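Local coordinates for endo-1,4-beta-xylanase C (Paenibacillus barcinonensis, PDB 4XUR), which binds xylan through this CBM22 module, captured with xylotetraose, and cuts internal beta-1,4-xylosidic links of xylan through the catalytic domain of the full enzyme, at residues A114-N119 with K124-D129; I131-A134 with G138-G141. One frame throughout, in Å; residues are numbered along the deposited sequence.

Contact 1 of 2, residues A114-N119 with K124-D129; sequences ASTTLN and KKIEAD
Ala-114 lays its methyl group against the CG2 branch of Ile-126, with Ala-114 CB 3.6 Å from Ile-126 CG2. The contact closes one side of the CBM22 beta-sandwich, where strand 109-119 borders one sheet and strand 124-131 borders the other. The two strands run nearly antiparallel at 157°, and their axes come within 6.2 Å. They are not paired as a ladder. Each bonds inward to its own sheet: Thr-116 to Ile-93 of strand 90-101, and Ile-126 to Phe-80 of strand 75-83. Side chains therefore fill the seam. Ala-128 adds a second methyl beside Ala-114, CB to CB at 4.1 Å. Ile-126 sends its two branches to different neighbours. CG2 lies anti to the backbone N and reaches Ala-114, while CG1 turns to Thr-116 and comes 3.6 Å from Thr-116 OG1. Thr-116 meets Ile-126 at a slant. Its CG2 methyl rests 3.5 Å from Lys-125 O. Its hydroxyl sits between its own backbone N and carbonyl carbon (chi1 74°), and is buried against the isoleucine without a polar partner in the model. Near the turn, Leu-118 CG approaches Lys-124 CB at 4.3 Å. The lysine chain is extended and passes alongside Thr-116, its CE 4.3 Å from Thr-116 CB, to reach the opposite strand. The link is one hydrogen bond from Lys-124 NZ to Thr-117 O, 2.8 Å long. An alanine in place of Lys-124 would probably leave Thr-117 O without this donor and one flank of Thr-116 less covered. The bond has a C=O...N angle of 153°, with the nitrogen tilted slightly off the carbonyl plane.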
loop_
_atom_site.group_PDB
_atom_site.type_symbol
_atom_site.label_atom_id
_atom_site.label_comp_id
_atom_site.label_asym_id
_atom_site.label_seq_id
_atom_site.Cartn_x
_atom_site.Cartn_y
_atom_site.Cartn_z
ATOM N N ALA A 114 7.528 -6.299 -1.458
ATOM C CA ALA A 114 7.508 -7.150 -0.302
ATOM C C ALA A 114 6.138 -7.821 -0.111
ATOM O O ALA A 114 5.134 -7.344 -0.627
ATOM C CB ALA A 114 7.861 -6.359 0.954
ATOM N N SER A 115 6.157 -8.912 0.664
ATOM C CA SER A 115 5.014 -9.788 0.899
ATOM C C SER A 115 5.186 -10.484 2.218
ATOM O O SER A 115 6.297 -10.929 2.502
ATOM C CB SER A 115 4.966 -10.844 -0.179
ATOM O OG SER A 115 3.928 -11.809 0.064
ATOM N N THR A 116 4.113 -10.582 3.036
ATOM C CA THR A 116 4.116 -11.372 4.255
ATOM C C THR A 116 2.757 -12.075 4.395
ATOM O O THR A 116 1.757 -11.613 3.834
ATOM C CB THR A 116 4.408 -10.563 5.531
ATOM O OG1 THR A 116 3.267 -9.773 5.895
ATOM C CG2 THR A 116 5.564 -9.634 5.379
ATOM N N THR A 117 2.756 -13.212 5.127
ATOM C CA THR A 117 1.520 -13.921 5.451
ATOM C C THR A 117 0.996 -13.435 6.829
ATOM O O THR A 117 1.670 -13.544 7.817
ATOM C CB THR A 117 1.756 -15.487 5.476
ATOM O OG1 THR A 117 2.141 -15.939 4.163
ATOM C CG2 THR A 117 0.442 -16.219 5.850
ATOM N N LEU A 118 -0.211 -12.923 6.842
ATOM C CA LEU A 118 -0.806 -12.395 8.071
ATOM C C LEU A 118 -1.771 -13.454 8.618
ATOM O O LEU A 118 -2.466 -14.111 7.839
ATOM C CB LEU A 118 -1.549 -11.133 7.820
ATOM C CG LEU A 118 -0.662 -9.913 7.531
ATOM C CD1 LEU A 118 -0.386 -9.881 6.049
ATOM C CD2 LEU A 118 -1.324 -8.696 8.006
ATOM N N ASN A 119 -1.802 -13.563 9.916
ATOM C CA ASN A 119 -2.858 -14.332 10.629
ATOM C C ASN A 119 -4.032 -13.418 10.923
ATOM O O ASN A 119 -3.857 -12.268 11.354
ATOM C CB ASN A 119 -2.275 -14.886 11.923
ATOM C CG ASN A 119 -1.036 -15.766 11.672
ATOM O OD1 ASN A 119 0.081 -15.425 12.113
ATOM N ND2 ASN A 119 -1.210 -16.832 10.945
ATOM N N LYS A 124 1.069 -7.039 11.441
ATOM C CA LYS A 124 2.409 -7.442 11.077
ATOM C C LYS A 124 3.027 -6.437 10.100
ATOM O O LYS A 124 2.307 -5.819 9.319
ATOM C CB LYS A 124 2.327 -8.807 10.468
ATOM C CG LYS A 124 3.634 -9.567 10.437
ATOM C CD LYS A 124 3.312 -11.046 10.285
ATOM C CE LYS A 124 4.475 -11.806 9.644
ATOM N NZ LYS A 124 4.018 -13.185 9.294
ATOM N N LYS A 125 4.321 -6.342 10.155
ATOM C CA LYS A 125 5.099 -5.377 9.343
ATOM C C LYS A 125 5.440 -5.961 7.954
ATOM O O LYS A 125 5.751 -7.151 7.816
ATOM C CB LYS A 125 6.360 -5.014 10.076
ATOM C CG LYS A 125 7.069 -3.800 9.477
ATOM C CD LYS A 125 8.345 -3.486 10.284
ATOM C CE LYS A 125 8.712 -2.039 10.361
ATOM N NZ LYS A 125 10.020 -1.885 11.082
ATOM N N ILE A 126 5.287 -5.132 6.924
ATOM C CA ILE A 126 5.787 -5.425 5.575
ATOM C C ILE A 126 6.899 -4.398 5.282
ATOM O O ILE A 126 6.660 -3.222 5.446
ATOM C CB ILE A 126 4.654 -5.298 4.542
ATOM C CG1 ILE A 126 3.565 -6.360 4.770
ATOM C CG2 ILE A 126 5.209 -5.347 3.125
ATOM C CD1 ILE A 126 2.593 -6.011 5.830
ATOM N N GLU A 127 8.083 -4.850 4.887
ATOM C CA GLU A 127 9.170 -3.917 4.645
ATOM C C GLU A 127 10.152 -4.399 3.580
ATOM O O GLU A 127 10.373 -5.583 3.378
ATOM C CB GLU A 127 9.875 -3.612 5.957
ATOM C CG GLU A 127 10.777 -4.753 6.460
ATOM C CD GLU A 127 11.502 -4.368 7.744
ATOM O OE1 GLU A 127 11.843 -3.162 7.925
ATOM O OE2 GLU A 127 11.748 -5.254 8.579
ATOM N N ALA A 128 10.764 -3.429 2.875
ATOM C CA ALA A 128 11.893 -3.702 1.982
ATOM C C ALA A 128 12.638 -2.420 1.646
ATOM O O ALA A 128 12.101 -1.311 1.778
ATOM C CB ALA A 128 11.429 -4.360 0.697
ATOM N N ASP A 129 13.870 -2.570 1.198
ATOM C CA ASP A 129 14.543 -1.455 0.417
ATOM C C ASP A 129 13.903 -1.405 -0.968
ATOM O O ASP A 129 13.670 -2.430 -1.631
ATOM C CB ASP A 129 16.037 -1.692 0.261
ATOM C CG ASP A 129 16.867 -1.350 1.483
ATOM O OD1 ASP A 129 16.366 -0.959 2.542
ATOM O OD2 ASP A 129 18.100 -1.462 1.329
#

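Contact 2 of 2, residues I131-A134 with G138-G141; sequences IVPA and GISG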
loop_
_atom_site.group_PDB
_atom_site.type_symbol
_atom_site.label_atom_id
_atom_site.label_comp_id
_atom_site.label_asym_id
_atom_site.label_seq_id
_atom_site.Cartn_x
_atom_site.Cartn_y
_atom_site.Cartn_z
ATOM N N ILE A 131 14.444 0.878 -4.881
ATOM C CA ILE A 131 15.236 1.789 -5.688
ATOM C C ILE A 131 14.231 2.794 -6.297
ATOM O O ILE A 131 13.177 2.423 -6.851
ATOM C CB ILE A 131 15.977 0.941 -6.796
ATOM C CG1 ILE A 131 17.125 0.218 -6.155
ATOM C CG2 ILE A 131 16.443 1.812 -7.980
ATOM C CD1 ILE A 131 17.526 -1.029 -6.874
ATOM N N VAL A 132 14.597 4.066 -6.226
ATOM C CA VAL A 132 13.884 5.124 -6.901
ATOM C C VAL A 132 14.626 5.294 -8.235
ATOM O O VAL A 132 15.823 5.644 -8.190
ATOM C CB VAL A 132 13.933 6.434 -6.053
ATOM C CG1 VAL A 132 13.068 7.488 -6.632
ATOM C CG2 VAL A 132 13.418 6.134 -4.635
ATOM N N PRO A 133 13.958 5.064 -9.360
ATOM C CA PRO A 133 14.673 5.229 -10.668
ATOM C C PRO A 133 15.246 6.636 -10.883
ATOM O O PRO A 133 14.686 7.615 -10.329
ATOM C CB PRO A 133 13.615 4.919 -11.682
ATOM C CG PRO A 133 12.604 4.061 -10.978
ATOM C CD PRO A 133 12.603 4.606 -9.573
ATOM N N ALA A 134 16.313 6.726 -11.700
ATOM C CA ALA A 134 17.051 8.006 -11.891
ATOM C C ALA A 134 16.242 8.951 -12.805
ATOM O O ALA A 134 15.325 8.544 -13.513
ATOM C CB ALA A 134 18.425 7.750 -12.433
ATOM N N GLY A 138 12.984 9.346 -16.971
ATOM C CA GLY A 138 11.725 10.048 -17.206
ATOM C C GLY A 138 10.627 9.713 -16.185
ATOM O O GLY A 138 9.461 10.133 -16.341
ATOM N N ILE A 139 10.987 9.023 -15.088
ATOM C CA ILE A 139 10.064 8.728 -14.040
ATOM C C ILE A 139 9.318 9.980 -13.601
ATOM O O ILE A 139 9.958 10.994 -13.360
ATOM C CB ILE A 139 10.720 8.011 -12.801
ATOM C CG1 ILE A 139 9.709 7.461 -11.763
ATOM C CG2 ILE A 139 11.792 8.873 -12.105
ATOM C CD1 ILE A 139 9.064 6.152 -12.052
ATOM N N SER A 140 7.978 9.882 -13.485
ATOM C CA SER A 140 7.113 11.000 -13.119
ATOM C C SER A 140 6.078 10.699 -12.022
ATOM O O SER A 140 5.396 11.636 -11.546
ATOM C CB SER A 140 6.420 11.586 -14.352
ATOM O OG SER A 140 5.595 10.615 -15.005
ATOM N N GLY A 141 5.937 9.457 -11.662
ATOM C CA GLY A 141 5.158 8.981 -10.466
ATOM C C GLY A 141 5.657 7.681 -9.899
ATOM O O GLY A 141 6.091 6.786 -10.628
#
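Ile-139 makes the apolar part of this contact with Pro-133. Its CD1 comes up to the CG corner of the proline ring, 4.2 Å from Pro-133 CG. Its CG1 branch lies anti to the backbone N (chi1 -170°), which leaves CG2 between the backbone N and the carbonyl carbon. That second branch meets backbone oxygens instead of carbon. Ile-139 CG2 is 3.6 Å from Pro-133 O and 3.8 Å from Ala-134 O. These are van der Waals contacts of a methyl group with two successive carbonyls. Ile-139 also touches Lys-99 and Phe-101 of strand 90-101.

The segments form the two ends of the loop that carries the chain from strand 124-131 in one sheet of the beta-sandwich to strand 139-147 in the other. The polar part of the contact runs through this loop. Ala-134 O stands 4.3 Å from Gly-138 N, too far for a direct bond. The hydroxyl of Thr-137 ties the two segments together: it hydrogen-bonds to Ala-134 O and accepts a bond from Ile-139 N. Gly-138 follows with a positive phi of 79°. At these backbone angles a side chain would collide with the carbonyl oxygen of Thr-137. Beyond Ile-139 the new strand begins with a classic beta bulge, in which Ser-140 and Gly-141 both face Glu-100.

In the fold
The two contacts come in series along the chain, with contact 1 complete before contact 2 begins. Their centres lie 23 Å apart. Strand 124-131 joins them: its first part forms contact 1, and its last residue opens the 131-134 segment of contact 2. At each contact the chain passes between the two sheets of the sandwich. It leaves the four-stranded sheet after strand 109-119 and returns to it with strand 139-147. Strand 109-119 carries Tyr-110 of the glycan pocket before segment 114-119, and strand 139-147 carries Tyr-145 and Glu-147 beyond segment 138-141. Contact 1 joins the edges of the two sheets; contact 2 packs the connecting loop on the start of strand 139-147.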